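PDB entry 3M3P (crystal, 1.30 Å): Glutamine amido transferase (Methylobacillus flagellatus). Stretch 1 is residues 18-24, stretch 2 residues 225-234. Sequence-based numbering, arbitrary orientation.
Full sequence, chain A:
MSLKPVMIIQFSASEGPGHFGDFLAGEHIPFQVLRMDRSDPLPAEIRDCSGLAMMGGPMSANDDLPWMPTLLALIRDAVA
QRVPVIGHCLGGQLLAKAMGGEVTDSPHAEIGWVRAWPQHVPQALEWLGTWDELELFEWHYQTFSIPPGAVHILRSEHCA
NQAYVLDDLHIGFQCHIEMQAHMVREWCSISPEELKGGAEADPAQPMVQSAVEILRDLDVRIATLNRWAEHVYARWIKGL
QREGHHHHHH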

# COMPACT_ATOMS: atom_id res chain seq x y z
N GLY A 18 9.38 2.45 4.11
CA GLY A 18 10.12 1.72 3.09
C GLY A 18 10.56 2.66 1.97
O GLY A 18 10.95 3.82 2.19
N HIS A 19 10.45 2.16 0.75
CA HIS A 19 10.84 2.87 -0.41
C HIS A 19 10.06 4.18 -0.58
O HIS A 19 10.52 5.12 -1.21
CB HIS A 19 10.68 1.99 -1.66
CG HIS A 19 11.59 2.38 -2.73
ND1 HIS A 19 12.95 2.30 -2.53
CD2 HIS A 19 11.39 2.93 -3.95
CE1 HIS A 19 13.56 2.76 -3.62
NE2 HIS A 19 12.63 3.10 -4.51
N PHE A 20 8.80 4.19 -0.12
CA PHE A 20 7.97 5.38 -0.18
C PHE A 20 8.63 6.55 0.59
O PHE A 20 8.66 7.70 0.15
CB PHE A 20 6.54 5.08 0.33
CG PHE A 20 5.61 6.24 0.24
CD1 PHE A 20 5.25 6.79 -0.98
CD2 PHE A 20 5.10 6.81 1.38
CE1 PHE A 20 4.36 7.86 -1.05
CE2 PHE A 20 4.21 7.87 1.34
CZ PHE A 20 3.82 8.41 0.11
N GLY A 21 9.10 6.28 1.80
CA GLY A 21 9.81 7.27 2.58
C GLY A 21 11.05 7.78 1.90
O GLY A 21 11.31 8.99 1.89
N ASP A 22 11.85 6.88 1.36
CA ASP A 22 13.03 7.29 0.65
C ASP A 22 12.68 8.13 -0.59
O ASP A 22 13.37 9.09 -0.89
CB ASP A 22 13.84 6.05 0.19
CG ASP A 22 14.74 5.46 1.27
OD1 ASP A 22 14.59 5.74 2.44
OD2 ASP A 22 15.50 4.54 0.83
N PHE A 23 11.59 7.79 -1.26
CA PHE A 23 11.15 8.50 -2.43
C PHE A 23 10.78 9.95 -2.04
O PHE A 23 11.21 10.92 -2.67
CB PHE A 23 9.98 7.77 -3.09
CG PHE A 23 9.39 8.52 -4.22
CD1 PHE A 23 9.98 8.51 -5.50
CD2 PHE A 23 8.27 9.29 -4.02
CE1 PHE A 23 9.41 9.31 -6.53
CE2 PHE A 23 7.75 10.07 -5.06
CZ PHE A 23 8.31 10.04 -6.28
N LEU A 24 10.01 10.10 -0.96
CA LEU A 24 9.64 11.44 -0.52
C LEU A 24 10.86 12.25 -0.10
O LEU A 24 10.96 13.45 -0.40
CB LEU A 24 8.60 11.38 0.59
CG LEU A 24 7.22 10.81 0.28
CD1 LEU A 24 6.35 10.91 1.52
CD2 LEU A 24 6.57 11.48 -0.90
N LEU A 225 11.42 -4.08 -8.74
CA LEU A 225 10.25 -3.56 -8.07
C LEU A 225 10.38 -2.07 -7.80
O LEU A 225 9.46 -1.29 -8.05
CB LEU A 225 10.02 -4.31 -6.75
CG LEU A 225 8.91 -3.78 -5.86
CD1 LEU A 225 7.55 -3.79 -6.59
CD2 LEU A 225 8.84 -4.61 -4.58
N ASN A 226 11.53 -1.65 -7.31
CA ASN A 226 11.77 -0.22 -6.97
C ASN A 226 11.49 0.65 -8.17
O ASN A 226 10.90 1.73 -8.03
CB ASN A 226 13.19 0.05 -6.45
CG ASN A 226 13.47 -0.49 -5.04
OD1 ASN A 226 12.57 -0.80 -4.17
ND2 ASN A 226 14.73 -0.56 -4.77
N ARG A 227 11.88 0.22 -9.33
CA ARG A 227 11.74 1.09 -10.54
C ARG A 227 10.30 1.35 -10.88
O ARG A 227 9.97 2.51 -11.17
CB ARG A 227 12.52 0.54 -11.70
CG ARG A 227 14.07 0.59 -11.45
CD ARG A 227 14.70 2.05 -11.03
NE ARG A 227 14.74 2.46 -9.60
CZ ARG A 227 15.58 1.98 -8.67
NH1 ARG A 227 15.55 2.49 -7.43
NH2 ARG A 227 16.45 0.99 -8.97
N TRP A 228 9.42 0.35 -10.91
CA TRP A 228 8.02 0.64 -11.23
C TRP A 228 7.26 1.19 -10.02
O TRP A 228 6.35 1.98 -10.21
CB TRP A 228 7.30 -0.55 -11.94
CG TRP A 228 7.00 -1.77 -11.12
CD1 TRP A 228 7.76 -2.87 -10.96
CD2 TRP A 228 5.81 -2.00 -10.35
NE1 TRP A 228 7.14 -3.78 -10.17
CE2 TRP A 228 5.94 -3.28 -9.76
CE3 TRP A 228 4.64 -1.26 -10.09
CZ2 TRP A 228 4.95 -3.83 -8.93
CZ3 TRP A 228 3.66 -1.82 -9.26
CH2 TRP A 228 3.82 -3.07 -8.68
N ALA A 229 7.66 0.88 -8.81
CA ALA A 229 7.11 1.56 -7.66
C ALA A 229 7.36 3.03 -7.76
O ALA A 229 6.48 3.83 -7.43
CB ALA A 229 7.72 0.98 -6.33
N GLU A 230 8.55 3.43 -8.18
CA GLU A 230 8.86 4.84 -8.34
C GLU A 230 7.97 5.47 -9.40
O GLU A 230 7.61 6.66 -9.29
CB GLU A 230 10.34 5.04 -8.68
CG GLU A 230 11.23 4.84 -7.45
CD GLU A 230 12.69 4.64 -7.79
OE1 GLU A 230 13.06 4.62 -8.99
OE2 GLU A 230 13.49 4.45 -6.82
N HIS A 231 7.62 4.73 -10.48
CA HIS A 231 6.67 5.25 -11.45
C HIS A 231 5.30 5.54 -10.77
O HIS A 231 4.71 6.59 -10.97
CB HIS A 231 6.47 4.21 -12.58
CG HIS A 231 5.57 4.68 -13.67
ND1 HIS A 231 4.19 4.63 -13.61
CD2 HIS A 231 5.89 5.22 -14.87
CE1 HIS A 231 3.70 5.17 -14.71
NE2 HIS A 231 4.71 5.50 -15.50
N VAL A 232 4.81 4.59 -9.98
CA VAL A 232 3.55 4.79 -9.25
C VAL A 232 3.66 6.01 -8.35
O VAL A 232 2.78 6.84 -8.34
CB VAL A 232 3.21 3.55 -8.40
CG1 VAL A 232 1.99 3.80 -7.53
CG2 VAL A 232 3.00 2.30 -9.31
N TYR A 233 4.73 6.11 -7.56
CA TYR A 233 4.85 7.19 -6.58
C TYR A 233 4.95 8.53 -7.27
O TYR A 233 4.35 9.52 -6.85
CB TYR A 233 6.03 6.94 -5.65
CG TYR A 233 5.90 5.75 -4.72
CD1 TYR A 233 4.68 5.35 -4.20
CD2 TYR A 233 7.03 5.09 -4.30
CE1 TYR A 233 4.61 4.30 -3.29
CE2 TYR A 233 6.97 4.02 -3.40
CZ TYR A 233 5.77 3.68 -2.88
OH TYR A 233 5.65 2.63 -1.95
N ALA A 234 5.70 8.58 -8.37
CA ALA A 234 5.79 9.81 -9.15
C ALA A 234 4.45 10.25 -9.69
O ALA A 234 4.14 11.45 -9.69
CB ALA A 234 6.83 9.63 -10.29

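Two helical segments, more than 200 residues apart in sequence, cross here at 59° between their N-to-C directions, with axes 10.7 Å apart at their closest approach. That spacing leaves room for sizeable side chains between the backbones, and His19, Phe20 and Phe23 of stretch 1 share it with side chains of stretch 2, Tyr233 above all. Together the two segments bury 423 Å² against each other.

Stretch 1 opens with Gly18, whose positive phi of 61° is a conformation that glycine adopts readily because it has no side chain. It does not touch stretch 2, but its carbonyl accepts the backbone hydrogen bond from Asp22 N.

His19 makes the one hydrogen bond between the stretches. Its CA-to-CB bond points toward stretch 2, and with chi1 in the t well the imidazole reaches Glu230: NE2 of His19 donates to OE2 of Glu230 over 2.8 Å at a nearly straight 160°. The acceptor lies near the ring plane, where an imidazole N-H points. Glu230 is held ready by Arg227, one turn earlier, in a salt bridge from Arg227 NE to Glu230 OE1 (2.8 Å), while Arg227 NH1 donates to Glu230 OE2 (2.9 Å). OE2 thus serves both the arginine and the histidine. Over a face of the imidazole lies Asn226, its CB 4.1 Å from the centroid of the His19 ring in a CH-pi contact. Histidine suits this position because it offers both an in-plane donor and a flat face.

One residue on, the character turns apolar. Phe20 leaves its backbone sideways, yet its CD1 comes within 3.5 Å of Tyr233 CE1, over a face of the tyrosine ring. The two rings meet obliquely, with planes at 58° and centroids 4.9 Å apart. Tyrosine fits this buried site because its ring packs against the phenylalanine while its hydroxyl finds a hydrogen bond elsewhere in the structure.

Gly21 and Asp22 take no part; a CB on Gly21 would point away from stretch 2, and Asp22 is exposed.

Phe23, a helical turn beyond His19, again points toward stretch 2. Its broad ring receives CB of Tyr233 over one face, 3.7 Å from the centroid, a CH-pi contact in which a weakly polarised C-H meets the pi cloud. Its CZ also lies 4.3 Å from Ala234 CB and 3.6 Å from Ala234 N, so the tip of the ring rests close to the backbone of stretch 2. Tyr233 therefore touches both phenylalanines. Leu24, finally, is buried but makes no contact with stretch 2.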